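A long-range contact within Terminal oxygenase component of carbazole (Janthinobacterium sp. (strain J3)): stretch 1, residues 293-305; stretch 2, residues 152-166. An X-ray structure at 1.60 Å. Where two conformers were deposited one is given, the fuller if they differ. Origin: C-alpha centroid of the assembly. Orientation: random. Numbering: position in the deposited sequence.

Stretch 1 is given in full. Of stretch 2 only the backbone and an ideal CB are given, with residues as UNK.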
# COMPACT_ATOMS: atom_id res chain seq x y z
N THR A 293 -6.51 -3.23 13.42
CA THR A 293 -5.57 -3.61 14.50
C THR A 293 -6.28 -3.51 15.86
O THR A 293 -7.11 -2.63 16.04
CB THR A 293 -4.34 -2.67 14.47
OG1 THR A 293 -4.01 -2.37 13.11
CG2 THR A 293 -3.18 -3.32 15.17
N HIS A 294 -5.94 -4.38 16.78
CA HIS A 294 -6.45 -4.33 18.17
C HIS A 294 -5.32 -4.62 19.13
O HIS A 294 -4.37 -5.37 18.82
CB HIS A 294 -7.67 -5.21 18.41
CG HIS A 294 -7.45 -6.67 18.30
ND1 HIS A 294 -7.43 -7.31 17.05
CD2 HIS A 294 -7.34 -7.64 19.23
CE1 HIS A 294 -7.24 -8.59 17.25
NE2 HIS A 294 -7.17 -8.85 18.54
N TYR A 295 -5.48 -4.15 20.35
CA TYR A 295 -4.74 -4.73 21.49
C TYR A 295 -5.50 -5.96 22.00
O TYR A 295 -6.71 -5.93 22.19
CB TYR A 295 -4.62 -3.80 22.70
CG TYR A 295 -3.77 -2.60 22.54
CD1 TYR A 295 -2.40 -2.76 22.54
CD2 TYR A 295 -4.29 -1.31 22.44
CE1 TYR A 295 -1.56 -1.69 22.40
CE2 TYR A 295 -3.46 -0.22 22.29
CZ TYR A 295 -2.09 -0.41 22.32
OH TYR A 295 -1.19 0.60 22.17
N TYR A 296 -4.82 -7.07 22.14
CA TYR A 296 -5.37 -8.29 22.77
C TYR A 296 -4.86 -8.27 24.20
O TYR A 296 -3.67 -8.61 24.50
CB TYR A 296 -4.96 -9.52 21.96
CG TYR A 296 -5.42 -10.81 22.57
CD1 TYR A 296 -6.66 -10.96 23.17
CD2 TYR A 296 -4.65 -11.97 22.42
CE1 TYR A 296 -7.08 -12.17 23.69
CE2 TYR A 296 -5.09 -13.19 22.89
CZ TYR A 296 -6.29 -13.31 23.56
OH TYR A 296 -6.75 -14.50 24.11
N PHE A 297 -5.70 -7.73 25.07
CA PHE A 297 -5.31 -7.38 26.44
C PHE A 297 -5.85 -8.48 27.34
O PHE A 297 -7.06 -8.54 27.62
CB PHE A 297 -5.81 -5.97 26.79
CG PHE A 297 -5.28 -5.44 28.10
CD1 PHE A 297 -5.86 -5.73 29.32
CD2 PHE A 297 -4.24 -4.55 28.09
CE1 PHE A 297 -5.36 -5.19 30.49
CE2 PHE A 297 -3.71 -4.00 29.26
CZ PHE A 297 -4.29 -4.32 30.46
N GLN A 298 -4.98 -9.43 27.68
CA GLN A 298 -5.40 -10.70 28.30
C GLN A 298 -5.09 -10.60 29.81
O GLN A 298 -3.96 -10.13 30.15
CB GLN A 298 -4.54 -11.85 27.78
CG GLN A 298 -4.82 -12.33 26.38
CD GLN A 298 -3.74 -13.33 26.00
OE1 GLN A 298 -2.55 -13.02 26.04
NE2 GLN A 298 -4.16 -14.55 25.73
N THR A 299 -6.03 -10.99 30.67
CA THR A 299 -5.81 -11.03 32.13
C THR A 299 -6.36 -12.34 32.70
O THR A 299 -7.30 -12.88 32.15
CB THR A 299 -6.44 -9.85 32.90
OG1 THR A 299 -7.85 -10.01 32.92
CG2 THR A 299 -6.07 -8.50 32.31
N LEU A 300 -5.68 -12.85 33.73
CA LEU A 300 -6.20 -13.94 34.56
C LEU A 300 -6.35 -13.39 35.97
O LEU A 300 -5.43 -12.68 36.46
CB LEU A 300 -5.24 -15.13 34.57
CG LEU A 300 -4.99 -15.78 33.21
CD1 LEU A 300 -3.99 -16.93 33.37
CD2 LEU A 300 -6.27 -16.28 32.61
N GLY A 301 -7.48 -13.69 36.56
CA GLY A 301 -7.78 -13.26 37.93
C GLY A 301 -7.87 -14.44 38.87
O GLY A 301 -8.49 -15.44 38.49
N LYS A 302 -7.35 -14.26 40.08
CA LYS A 302 -7.56 -15.27 41.15
C LYS A 302 -7.73 -14.52 42.46
O LYS A 302 -6.92 -13.66 42.77
CB LYS A 302 -6.31 -16.15 41.24
CG LYS A 302 -6.43 -17.29 42.23
CD LYS A 302 -5.19 -18.16 42.23
CE LYS A 302 -5.37 -19.47 42.96
NZ LYS A 302 -6.19 -19.26 44.17
N PRO A 303 -8.80 -14.81 43.23
CA PRO A 303 -8.87 -14.28 44.59
C PRO A 303 -7.64 -14.70 45.39
O PRO A 303 -7.27 -15.88 45.44
CB PRO A 303 -10.14 -14.89 45.15
CG PRO A 303 -10.98 -15.23 43.92
CD PRO A 303 -9.95 -15.66 42.88
N CYS A 304 -7.00 -13.72 46.02
CA CYS A 304 -5.81 -13.89 46.88
C CYS A 304 -6.05 -13.05 48.15
O CYS A 304 -6.37 -11.84 48.02
CB CYS A 304 -4.54 -13.40 46.22
SG CYS A 304 -4.08 -14.37 44.76
N ALA A 305 -5.94 -13.68 49.31
CA ALA A 305 -6.34 -13.09 50.60
C ALA A 305 -5.21 -12.22 51.15
O ALA A 305 -5.49 -11.31 51.94
CB ALA A 305 -6.71 -14.19 51.55
N UNK A 152 -16.81 -8.97 38.81
CA UNK A 152 -15.74 -9.56 39.67
C UNK A 152 -14.36 -9.02 39.31
O UNK A 152 -13.44 -9.22 40.07
CB UNK A 152 -15.73 -11.08 39.54
N UNK A 153 -14.16 -8.38 38.14
CA UNK A 153 -12.83 -7.89 37.77
C UNK A 153 -12.29 -6.93 38.83
O UNK A 153 -11.09 -7.02 39.15
CB UNK A 153 -12.88 -7.20 36.41
N UNK A 154 -13.16 -6.08 39.39
CA UNK A 154 -12.74 -5.07 40.39
C UNK A 154 -12.95 -5.56 41.84
O UNK A 154 -12.78 -4.74 42.77
CB UNK A 154 -13.52 -3.77 40.17
N UNK A 155 -13.28 -6.82 42.08
CA UNK A 155 -13.40 -7.34 43.48
C UNK A 155 -12.13 -6.97 44.26
O UNK A 155 -11.05 -7.19 43.72
CB UNK A 155 -13.61 -8.86 43.49
N UNK A 156 -12.26 -6.55 45.53
CA UNK A 156 -11.10 -6.18 46.38
C UNK A 156 -10.03 -7.28 46.31
O UNK A 156 -8.84 -6.93 46.28
CB UNK A 156 -11.54 -5.96 47.83
N UNK A 157 -10.41 -8.55 46.40
CA UNK A 157 -9.43 -9.66 46.61
C UNK A 157 -8.98 -10.27 45.27
O UNK A 157 -8.08 -11.10 45.27
CB UNK A 157 -10.04 -10.75 47.49
N UNK A 158 -9.53 -9.81 44.15
CA UNK A 158 -9.16 -10.37 42.83
C UNK A 158 -7.79 -9.85 42.39
O UNK A 158 -7.59 -8.62 42.31
CB UNK A 158 -10.21 -10.02 41.78
N UNK A 159 -6.81 -10.75 42.26
CA UNK A 159 -5.46 -10.42 41.77
C UNK A 159 -5.46 -10.65 40.26
O UNK A 159 -5.90 -11.75 39.80
CB UNK A 159 -4.38 -11.26 42.46
N UNK A 160 -5.05 -9.62 39.56
CA UNK A 160 -5.03 -9.62 38.08
C UNK A 160 -3.59 -9.65 37.60
O UNK A 160 -2.77 -8.83 38.03
CB UNK A 160 -5.75 -8.40 37.51
N UNK A 161 -3.31 -10.54 36.66
CA UNK A 161 -2.01 -10.62 36.00
C UNK A 161 -2.29 -10.78 34.51
O UNK A 161 -3.29 -11.42 34.17
CB UNK A 161 -1.16 -11.77 36.54
N UNK A 162 -1.41 -10.30 33.65
CA UNK A 162 -1.78 -10.39 32.24
C UNK A 162 -0.66 -10.27 31.25
O UNK A 162 0.55 -10.22 31.60
CB UNK A 162 -2.81 -9.30 31.92
N UNK A 163 -1.09 -10.14 30.01
CA UNK A 163 -0.22 -9.95 28.85
C UNK A 163 -0.97 -9.10 27.82
O UNK A 163 -2.20 -9.26 27.72
CB UNK A 163 0.21 -11.29 28.25
N UNK A 164 -0.26 -8.29 27.07
CA UNK A 164 -0.86 -7.39 26.05
C UNK A 164 -0.03 -7.56 24.78
O UNK A 164 1.24 -7.74 24.88
CB UNK A 164 -0.88 -5.93 26.51
N UNK A 165 -0.68 -7.57 23.64
CA UNK A 165 0.06 -7.49 22.36
C UNK A 165 -0.84 -6.89 21.29
O UNK A 165 -2.05 -6.74 21.50
CB UNK A 165 0.56 -8.87 21.92
N UNK A 166 -0.22 -6.49 20.22
CA UNK A 166 -0.91 -5.83 19.08
C UNK A 166 -1.15 -6.91 18.04
O UNK A 166 -0.17 -7.60 17.64
CB UNK A 166 -0.10 -4.67 18.50

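Stretch 2 enters through two type I turns and then runs antiparallel to strand 293-303. At position 152, phi is positive (82°), which favours glycine, asparagine or aspartate; it is N152, whose ND2 donates a hydrogen bond to OD2 of the residue at 155 (2.7 Å). Position 153 has nothing of stretch 1 near its CB, so only a long side chain could reach across; F153 does, its ring edge lying 3.9 Å (CE1) from T299 OG1. Position 154 is out of reach and undecided by stretch 1; it is L154. Small polar residues suit turns at 155 and 156, which are D155 and D156.

The ideal CB at 157 points toward stretch 1 and lies 3.9 Å from C304 O; the O of 157 accepts a hydrogen bond from C304 N (2.9 Å). A short polar or small side chain would fit. D157 places OD2 3.5 Å from P303 CB.

From 158 the side chains alternate. Position 158 shares a face with P303 and G301, where the missing side chain of G301 leaves room for a flexible apolar chain. M158 fills it: SD lies 3.6 Å from G301 C and 4.0 Å from P303 CD. Position 159, on the opposite face, has its ideal CB 3.9 Å from C304 SG; an acidic, polar or aliphatic residue is plausible. E159 packs CG 3.5 Å from C304 CB.

Position 160 again faces the space over G301, beside T299, and suits a branched aliphatic. I160 sets CG2 3.7 Å from T299 CB and CD1 3.7 Å from G301 CA. At 161, CA-to-CB points to the face of L300, the ideal CB 4.4 Å from L300 O with no close side-chain pocket, so many residues would suit; L161 lies on that face without a close side-chain contact to stretch 1.

Position 162 is decisive: its ideal CB would lie 2.3 Å from Q298 O. Only glycine avoids the clash, and G162 allows a CA-CA distance of 4.1 Å to T299.

At 163 the ideal CB is 3.9 Å from Q298 OE1, so a long polar chain is reasonable. K163 is fully extended, with CD 3.8 Å from that OE1; its end leads away, and NZ makes a weak hydrogen bond to OE1 of the residue at 165.

Position 164 lies near the rings of Y295 and F297, where a compact planar or apolar group would fit. N164 brings CG 3.6 Å from F297 CD2 and ND2 3.4 Å from Y295 CD1. Position 165 joins Y296 and Q298 on their face and could be polar or long; Q165 brings OE1 4.4 Å from Y296 CD2. Position 166 favours an aliphatic: I166 sets CG2 3.4 Å from T293 CG2 and CG1 3.7 Å from Y295 CE1.

Stretch 2 (152-166) NFLDDDMEILGKNQI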
# COMPACT_ATOMS: atom_id res chain seq x y z
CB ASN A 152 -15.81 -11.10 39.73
CG ASN A 152 -17.17 -11.57 40.21
OD1 ASN A 152 -18.04 -11.92 39.42
ND2 ASN A 152 -17.43 -11.46 41.52
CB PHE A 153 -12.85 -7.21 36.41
CG PHE A 153 -11.51 -6.70 35.96
CD1 PHE A 153 -10.58 -7.58 35.46
CD2 PHE A 153 -11.16 -5.36 36.09
CE1 PHE A 153 -9.32 -7.14 35.06
CE2 PHE A 153 -9.90 -4.92 35.72
CZ PHE A 153 -9.00 -5.82 35.16
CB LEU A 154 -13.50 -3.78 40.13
CG LEU A 154 -13.21 -3.11 38.79
CD1 LEU A 154 -14.13 -1.91 38.58
CD2 LEU A 154 -11.76 -2.69 38.66
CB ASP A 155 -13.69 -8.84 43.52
CG ASP A 155 -15.12 -9.16 43.14
OD1 ASP A 155 -15.87 -8.19 42.91
OD2 ASP A 155 -15.45 -10.36 43.04
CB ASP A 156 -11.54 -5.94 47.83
CG ASP A 156 -10.40 -5.53 48.76
OD1 ASP A 156 -9.67 -4.59 48.39
OD2 ASP A 156 -10.22 -6.19 49.83
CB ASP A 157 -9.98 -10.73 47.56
CG ASP A 157 -11.14 -11.56 47.04
OD1 ASP A 157 -11.85 -11.08 46.09
OD2 ASP A 157 -11.32 -12.71 47.56
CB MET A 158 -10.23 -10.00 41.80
CG MET A 158 -9.99 -10.66 40.45
SD MET A 158 -10.34 -12.43 40.47
CE MET A 158 -12.10 -12.50 40.79
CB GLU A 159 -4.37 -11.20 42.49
CG GLU A 159 -4.20 -10.75 43.93
CD GLU A 159 -3.92 -9.26 44.11
OE1 GLU A 159 -3.06 -8.71 43.38
OE2 GLU A 159 -4.54 -8.65 45.03
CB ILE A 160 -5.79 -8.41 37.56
CG1 ILE A 160 -7.30 -8.47 37.87
CG2 ILE A 160 -5.51 -8.23 36.08
CD1 ILE A 160 -8.05 -9.66 37.32
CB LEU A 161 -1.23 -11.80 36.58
CG LEU A 161 -0.79 -11.63 38.04
CD1 LEU A 161 -0.31 -12.98 38.59
CD2 LEU A 161 0.29 -10.59 38.10
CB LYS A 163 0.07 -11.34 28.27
CG LYS A 163 1.04 -11.31 27.14
CD LYS A 163 1.21 -12.65 26.51
CE LYS A 163 2.00 -12.47 25.24
NZ LYS A 163 1.95 -13.72 24.48
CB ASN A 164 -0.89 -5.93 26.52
CG ASN A 164 -1.72 -5.03 25.63
OD1 ASN A 164 -2.61 -5.54 24.91
ND2 ASN A 164 -1.44 -3.73 25.69
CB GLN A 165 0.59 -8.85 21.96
CG GLN A 165 -0.51 -9.80 21.65
CD GLN A 165 0.00 -11.22 21.57
OE1 GLN A 165 -0.27 -12.06 22.42
NE2 GLN A 165 0.69 -11.48 20.48
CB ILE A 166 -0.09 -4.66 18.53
CG1 ILE A 166 0.02 -3.57 19.59
CG2 ILE A 166 -0.67 -4.12 17.25
CD1 ILE A 166 0.91 -2.43 19.18
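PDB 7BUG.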